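Local structure of PfVFT1 (Plasmodium falciparum, 5JKQ) at residues Leu205-Leu210 / Ser247-Val252; Ser197-Asn202 / Leu223-Tyr228. The protein probably binds a small solute in the cleft between two lobes, as Venus flytrap and solute-binding proteins do. The protein carries 3 engineered substitutions. All coordinates share one frame; numbering follows the deposited sequence.

Interaction 1 of 2, residues Leu205-Leu210 / Ser247-Val252; sequences LKIACL and SHIIGV
Ile207, Ile250 and Val252 form an aliphatic cluster on one face of a parallel strand pair, 206-209 beside 250-252, in one lobe of this bi-lobed Venus flytrap fold. The isoleucines lie side by side and point the same way, CG1 against CG1 at 3.8 Å, while Val252 crosses Ile207 obliquely. Ile250 carries CG1 between its backbone N and carbonyl carbon (chi1 63°), which brings that branch alongside Ile207. Val252 CG2 is shared, meeting Ile207 CG2 at 3.6 Å and the SG of Cys209, whose disulfide to Cys215 ties the strand to helix 212-222. Leu218 of that helix covers Ile250 and Val252.

On the other face Ala208 CB meets the ring atoms CG and CD2 of His248, nearest to CD2 at 3.6 Å, and the ring also meets Phe233 edge-to-face. Ser247 OG sits in the imidazole plane, 2.7 Å from ND1 of His248, and this bond helps fix the ring's rotation.

Between the backbones, the parallel pairing is carried by Ala208, which gives its N-H to Ile250 O. Its own carbonyl takes the N-H of Val252, with Val252 N 2.8 Å from Ala208 O. One step back along the pair, Ile249 N bonds to Lys206 O, its N-H...O angle of 142° more bent than those at Ala208, and a water accepts from Lys206 N while donating to Ser247 O.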
loop_
_atom_site.group_PDB
_atom_site.type_symbol
_atom_site.label_atom_id
_atom_site.label_comp_id
_atom_site.label_asym_id
_atom_site.label_seq_id
_atom_site.Cartn_x
_atom_site.Cartn_y
_atom_site.Cartn_z
ATOM N N LEU A 205 -15.279 -8.424 24.399
ATOM C CA LEU A 205 -15.613 -8.580 22.986
ATOM C C LEU A 205 -14.395 -8.987 22.165
ATOM O O LEU A 205 -13.254 -8.733 22.557
ATOM C CB LEU A 205 -16.201 -7.282 22.433
ATOM C CG LEU A 205 -17.487 -6.802 23.112
ATOM C CD1 LEU A 205 -17.874 -5.430 22.594
ATOM C CD2 LEU A 205 -18.624 -7.792 22.898
ATOM N N LYS A 206 -14.653 -9.621 21.024
ATOM C CA LYS A 206 -13.596 -10.093 20.134
ATOM C C LYS A 206 -13.919 -9.698 18.697
ATOM O O LYS A 206 -15.080 -9.712 18.289
ATOM C CB LYS A 206 -13.433 -11.611 20.253
ATOM C CG LYS A 206 -13.592 -12.135 21.677
ATOM C CD LYS A 206 -13.143 -13.586 21.813
ATOM C CE LYS A 206 -13.284 -14.073 23.253
ATOM N NZ LYS A 206 -12.765 -15.458 23.450
ATOM N N ILE A 207 -12.884 -9.346 17.936
ATOM C CA ILE A 207 -13.056 -8.855 16.572
ATOM C C ILE A 207 -12.447 -9.822 15.565
ATOM O O ILE A 207 -11.299 -10.246 15.708
ATOM C CB ILE A 207 -12.427 -7.448 16.411
ATOM C CG1 ILE A 207 -13.241 -6.437 17.225
ATOM C CG2 ILE A 207 -12.365 -7.031 14.936
ATOM C CD1 ILE A 207 -12.745 -5.003 17.136
ATOM N N ALA A 208 -13.233 -10.168 14.547
ATOM C CA ALA A 208 -12.773 -11.043 13.474
ATOM C C ALA A 208 -12.277 -10.222 12.290
ATOM O O ALA A 208 -12.889 -9.222 11.915
ATOM C CB ALA A 208 -13.886 -11.976 13.039
ATOM N N CYS A 209 -11.165 -10.657 11.702
ATOM C CA CYS A 209 -10.569 -9.968 10.562
ATOM C C CYS A 209 -10.047 -10.972 9.537
ATOM O O CYS A 209 -9.585 -12.050 9.894
ATOM C CB CYS A 209 -9.434 -9.054 11.026
ATOM S SG CYS A 209 -9.912 -7.828 12.268
ATOM N N LEU A 210 -10.121 -10.614 8.260
ATOM C CA LEU A 210 -9.668 -11.507 7.202
ATOM C C LEU A 210 -8.155 -11.413 7.036
ATOM O O LEU A 210 -7.504 -12.379 6.643
ATOM C CB LEU A 210 -10.374 -11.181 5.884
ATOM C CG LEU A 210 -9.995 -12.043 4.676
ATOM C CD1 LEU A 210 -10.189 -13.526 4.966
ATOM C CD2 LEU A 210 -10.812 -11.634 3.463
ATOM N N SER A 247 -20.107 -15.095 17.581
ATOM C CA SER A 247 -18.877 -15.316 18.339
ATOM C C SER A 247 -17.999 -14.064 18.351
ATOM O O SER A 247 -17.271 -13.812 19.313
ATOM C CB SER A 247 -18.096 -16.496 17.758
ATOM O OG SER A 247 -17.715 -16.251 16.415
ATOM N N HIS A 248 -18.072 -13.289 17.272
ATOM C CA HIS A 248 -17.331 -12.036 17.157
ATOM C C HIS A 248 -18.291 -10.886 16.869
ATOM O O HIS A 248 -19.141 -10.987 15.985
ATOM C CB HIS A 248 -16.273 -12.136 16.056
ATOM C CG HIS A 248 -15.247 -13.200 16.300
ATOM N ND1 HIS A 248 -15.571 -14.536 16.409
ATOM C CD2 HIS A 248 -13.905 -13.124 16.460
ATOM C CE1 HIS A 248 -14.472 -15.237 16.621
ATOM N NE2 HIS A 248 -13.447 -14.404 16.656
ATOM N N ILE A 249 -18.149 -9.796 17.617
ATOM C CA ILE A 249 -19.098 -8.688 17.549
ATOM C C ILE A 249 -19.119 -8.030 16.169
ATOM O O ILE A 249 -20.171 -7.590 15.706
ATOM C CB ILE A 249 -18.784 -7.618 18.625
ATOM C CG1 ILE A 249 -19.887 -6.553 18.676
ATOM C CG2 ILE A 249 -17.413 -6.979 18.385
ATOM C CD1 ILE A 249 -21.245 -7.079 19.132
ATOM N N ILE A 250 -17.961 -7.966 15.518
ATOM C CA ILE A 250 -17.875 -7.422 14.166
ATOM C C ILE A 250 -16.904 -8.219 13.311
ATOM O O ILE A 250 -16.085 -8.987 13.820
ATOM C CB ILE A 250 -17.431 -5.935 14.159
ATOM C CG1 ILE A 250 -16.013 -5.780 14.726
ATOM C CG2 ILE A 250 -18.424 -5.081 14.933
ATOM C CD1 ILE A 250 -15.398 -4.425 14.457
ATOM N N GLY A 251 -17.015 -8.021 12.003
ATOM C CA GLY A 251 -16.076 -8.571 11.047
ATOM C C GLY A 251 -15.468 -7.435 10.249
ATOM O O GLY A 251 -16.191 -6.609 9.689
ATOM N N VAL A 252 -14.140 -7.382 10.215
ATOM C CA VAL A 252 -13.425 -6.355 9.467
ATOM C C VAL A 252 -12.921 -6.940 8.155
ATOM O O VAL A 252 -12.243 -7.969 8.143
ATOM C CB VAL A 252 -12.233 -5.787 10.260
ATOM C CG1 VAL A 252 -11.682 -4.548 9.567
ATOM C CG2 VAL A 252 -12.645 -5.456 11.690
HETATM O O HOH W 1 -17.158 -10.954 20.823
#

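Interaction 2 of 2, residues Ser197-Asn202 / Leu223-Tyr228; sequences SYISKN and LDKVTY
Lys225 reaches across from the turn before strand 227-229 to the C-terminal end of helix 192-201, where its ammonium group meets carbonyls of the last turn. The start of its side chain is apolar: CB lies 4.0 Å from Ile199 CG2, and the lysine and isoleucine slide past each other in opposite directions. A bend at chi2 (-82°) then turns CD toward the helix, leaving it 3.6 Å from Ile199 O. CE lies 3.7 Å from Ile199 O, nearer to it than to Ser200 O.

NZ bonds to both oxygens, and the two approaches differ. Toward Ile199 O, at 3.1 Å, the nitrogen lies in the carbonyl plane on a lone pair. Toward Ser200 O, at 2.9 Å, it stands well above the plane, 48° out of it, so one ammonium group joins two successive peptides from unlike directions.

Next to this polar bridge is a small hydrophobic contact. Val226 CG1 touches Ile199 CG2 at 3.7 Å, the two side chains crossing at about a right angle; Phe222 of helix 212-222 and Leu205 also pack on Ile199. Across the turn that carries the lysine, Tyr228 OH bonds to Leu223 O at the close of helix 212-222, and Lys219 makes a cation-pi contact with the tyrosine.

A lysine side chain here meets the carbonyl end of a helix, linking the end of helix 192-201 to the turn between helix 212-222 and strand 227-229. Carbonyls at this end of a helix lie at the negative pole of its dipole, so a positively charged amine there is probably favoured electrostatically as well as by its two hydrogen bonds.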
loop_
_atom_site.group_PDB
_atom_site.type_symbol
_atom_site.label_atom_id
_atom_site.label_comp_id
_atom_site.label_asym_id
_atom_site.label_seq_id
_atom_site.Cartn_x
_atom_site.Cartn_y
_atom_site.Cartn_z
ATOM N N SER A 197 -19.001 3.677 21.147
ATOM C CA SER A 197 -19.828 3.710 22.345
ATOM C C SER A 197 -20.082 2.302 22.865
ATOM O O SER A 197 -19.935 2.043 24.056
ATOM C CB SER A 197 -21.158 4.413 22.063
ATOM O OG SER A 197 -20.950 5.775 21.736
ATOM N N TYR A 198 -20.446 1.389 21.970
ATOM C CA TYR A 198 -20.725 0.012 22.366
ATOM C C TYR A 198 -19.492 -0.656 22.975
ATOM O O TYR A 198 -19.569 -1.241 24.054
ATOM C CB TYR A 198 -21.222 -0.805 21.174
ATOM C CG TYR A 198 -21.681 -2.192 21.557
ATOM C CD1 TYR A 198 -22.983 -2.420 21.985
ATOM C CD2 TYR A 198 -20.812 -3.273 21.501
ATOM C CE1 TYR A 198 -23.407 -3.686 22.342
ATOM C CE2 TYR A 198 -21.226 -4.542 21.856
ATOM C CZ TYR A 198 -22.524 -4.743 22.275
ATOM O OH TYR A 198 -22.943 -6.004 22.629
ATOM N N ILE A 199 -18.356 -0.565 22.285
ATOM C CA ILE A 199 -17.115 -1.154 22.782
ATOM C C ILE A 199 -16.723 -0.525 24.119
ATOM O O ILE A 199 -16.121 -1.182 24.967
ATOM C CB ILE A 199 -15.952 -0.985 21.768
ATOM C CG1 ILE A 199 -16.291 -1.652 20.430
ATOM C CG2 ILE A 199 -14.644 -1.565 22.313
ATOM C CD1 ILE A 199 -16.565 -3.142 20.514
ATOM N N SER A 200 -17.073 0.743 24.314
ATOM C CA SER A 200 -16.735 1.434 25.554
ATOM C C SER A 200 -17.631 0.967 26.702
ATOM O O SER A 200 -17.201 0.937 27.855
ATOM C CB SER A 200 -16.849 2.951 25.377
ATOM O OG SER A 200 -18.201 3.369 25.360
ATOM N N LYS A 201 -18.869 0.597 26.382
ATOM C CA LYS A 201 -19.817 0.133 27.395
ATOM C C LYS A 201 -19.590 -1.332 27.768
ATOM O O LYS A 201 -19.863 -1.736 28.899
ATOM C CB LYS A 201 -21.263 0.308 26.909
ATOM C CG LYS A 201 -21.731 1.755 26.733
ATOM C CD LYS A 201 -21.628 2.580 28.006
ATOM C CE LYS A 201 -22.506 2.034 29.123
ATOM N NZ LYS A 201 -22.434 2.884 30.346
ATOM N N ASN A 202 -19.092 -2.120 26.818
ATOM C CA ASN A 202 -18.996 -3.570 26.986
ATOM C C ASN A 202 -17.563 -4.094 26.964
ATOM O O ASN A 202 -16.671 -3.481 26.380
ATOM C CB ASN A 202 -19.810 -4.269 25.898
ATOM C CG ASN A 202 -21.274 -3.877 25.930
ATOM O OD1 ASN A 202 -21.697 -2.952 25.237
ATOM N ND2 ASN A 202 -22.055 -4.578 26.745
ATOM N N LEU A 223 -7.508 -0.259 20.773
ATOM C CA LEU A 223 -6.404 -0.680 21.633
ATOM C C LEU A 223 -6.674 -2.067 22.233
ATOM O O LEU A 223 -7.006 -3.000 21.503
ATOM C CB LEU A 223 -6.171 0.356 22.738
ATOM C CG LEU A 223 -6.096 1.813 22.280
ATOM C CD1 LEU A 223 -6.095 2.746 23.483
ATOM C CD2 LEU A 223 -4.868 2.041 21.415
ATOM N N ASP A 224 -6.540 -2.203 23.552
ATOM C CA ASP A 224 -6.688 -3.500 24.208
ATOM C C ASP A 224 -8.094 -3.719 24.768
ATOM O O ASP A 224 -8.322 -4.661 25.528
ATOM C CB ASP A 224 -5.660 -3.643 25.334
ATOM C CG ASP A 224 -5.924 -2.701 26.493
ATOM O OD1 ASP A 224 -6.492 -1.612 26.262
ATOM O OD2 ASP A 224 -5.560 -3.048 27.636
ATOM N N LYS A 225 -9.035 -2.856 24.392
ATOM C CA LYS A 225 -10.427 -3.008 24.816
ATOM C C LYS A 225 -11.058 -4.281 24.257
ATOM O O LYS A 225 -12.089 -4.740 24.751
ATOM C CB LYS A 225 -11.257 -1.801 24.378
ATOM C CG LYS A 225 -11.581 -0.824 25.493
ATOM C CD LYS A 225 -12.778 -1.291 26.309
ATOM C CE LYS A 225 -13.358 -0.165 27.153
ATOM N NZ LYS A 225 -14.716 -0.499 27.670
ATOM N N VAL A 226 -10.442 -4.839 23.219
ATOM C CA VAL A 226 -10.941 -6.054 22.587
ATOM C C VAL A 226 -9.782 -6.951 22.169
ATOM O O VAL A 226 -8.629 -6.518 22.157
ATOM C CB VAL A 226 -11.804 -5.736 21.348
ATOM C CG1 VAL A 226 -12.998 -4.881 21.731
ATOM C CG2 VAL A 226 -10.978 -5.029 20.288
ATOM N N THR A 227 -10.099 -8.198 21.831
ATOM C CA THR A 227 -9.115 -9.129 21.288
ATOM C C THR A 227 -9.262 -9.205 19.772
ATOM O O THR A 227 -10.372 -9.115 19.243
ATOM C CB THR A 227 -9.266 -10.534 21.898
ATOM O OG1 THR A 227 -10.615 -10.988 21.738
ATOM C CG2 THR A 227 -8.919 -10.511 23.378
ATOM N N TYR A 228 -8.137 -9.369 19.083
ATOM C CA TYR A 228 -8.108 -9.349 17.623
ATOM C C TYR A 228 -7.732 -10.712 17.059
ATOM O O TYR A 228 -6.660 -11.242 17.353
ATOM C CB TYR A 228 -7.124 -8.286 17.130
ATOM C CG TYR A 228 -7.412 -6.912 17.688
ATOM C CD1 TYR A 228 -8.277 -6.043 17.036
ATOM C CD2 TYR A 228 -6.829 -6.487 18.875
ATOM C CE1 TYR A 228 -8.548 -4.789 17.546
ATOM C CE2 TYR A 228 -7.095 -5.233 19.393
ATOM C CZ TYR A 228 -7.955 -4.389 18.724
ATOM O OH TYR A 228 -8.229 -3.139 19.231
#

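Overall arrangement
Interactions 1 and 2 lie in one alpha-beta lobe and reach the same sheet, their centres about 11 Å apart. Strand 206-209 connects them: it pairs with 250-253 in interaction 1 and, in parallel, with 227-229, the strand that interaction 2 enters. Probable backbone hydrogen bonds join Ile207 N to Thr227 O (2.8 Å) and Thr227 N to Leu205 O (3.3 Å). On the helix side, Leu205 CD1 packs on Ile199 CD1 at 3.4 Å, just before the strand that follows helix 192-201. The segments alternate in sequence. The centres of interactions 1 and 2 lie about 23 and 27 Å from the centre of the chain, on the same side of it.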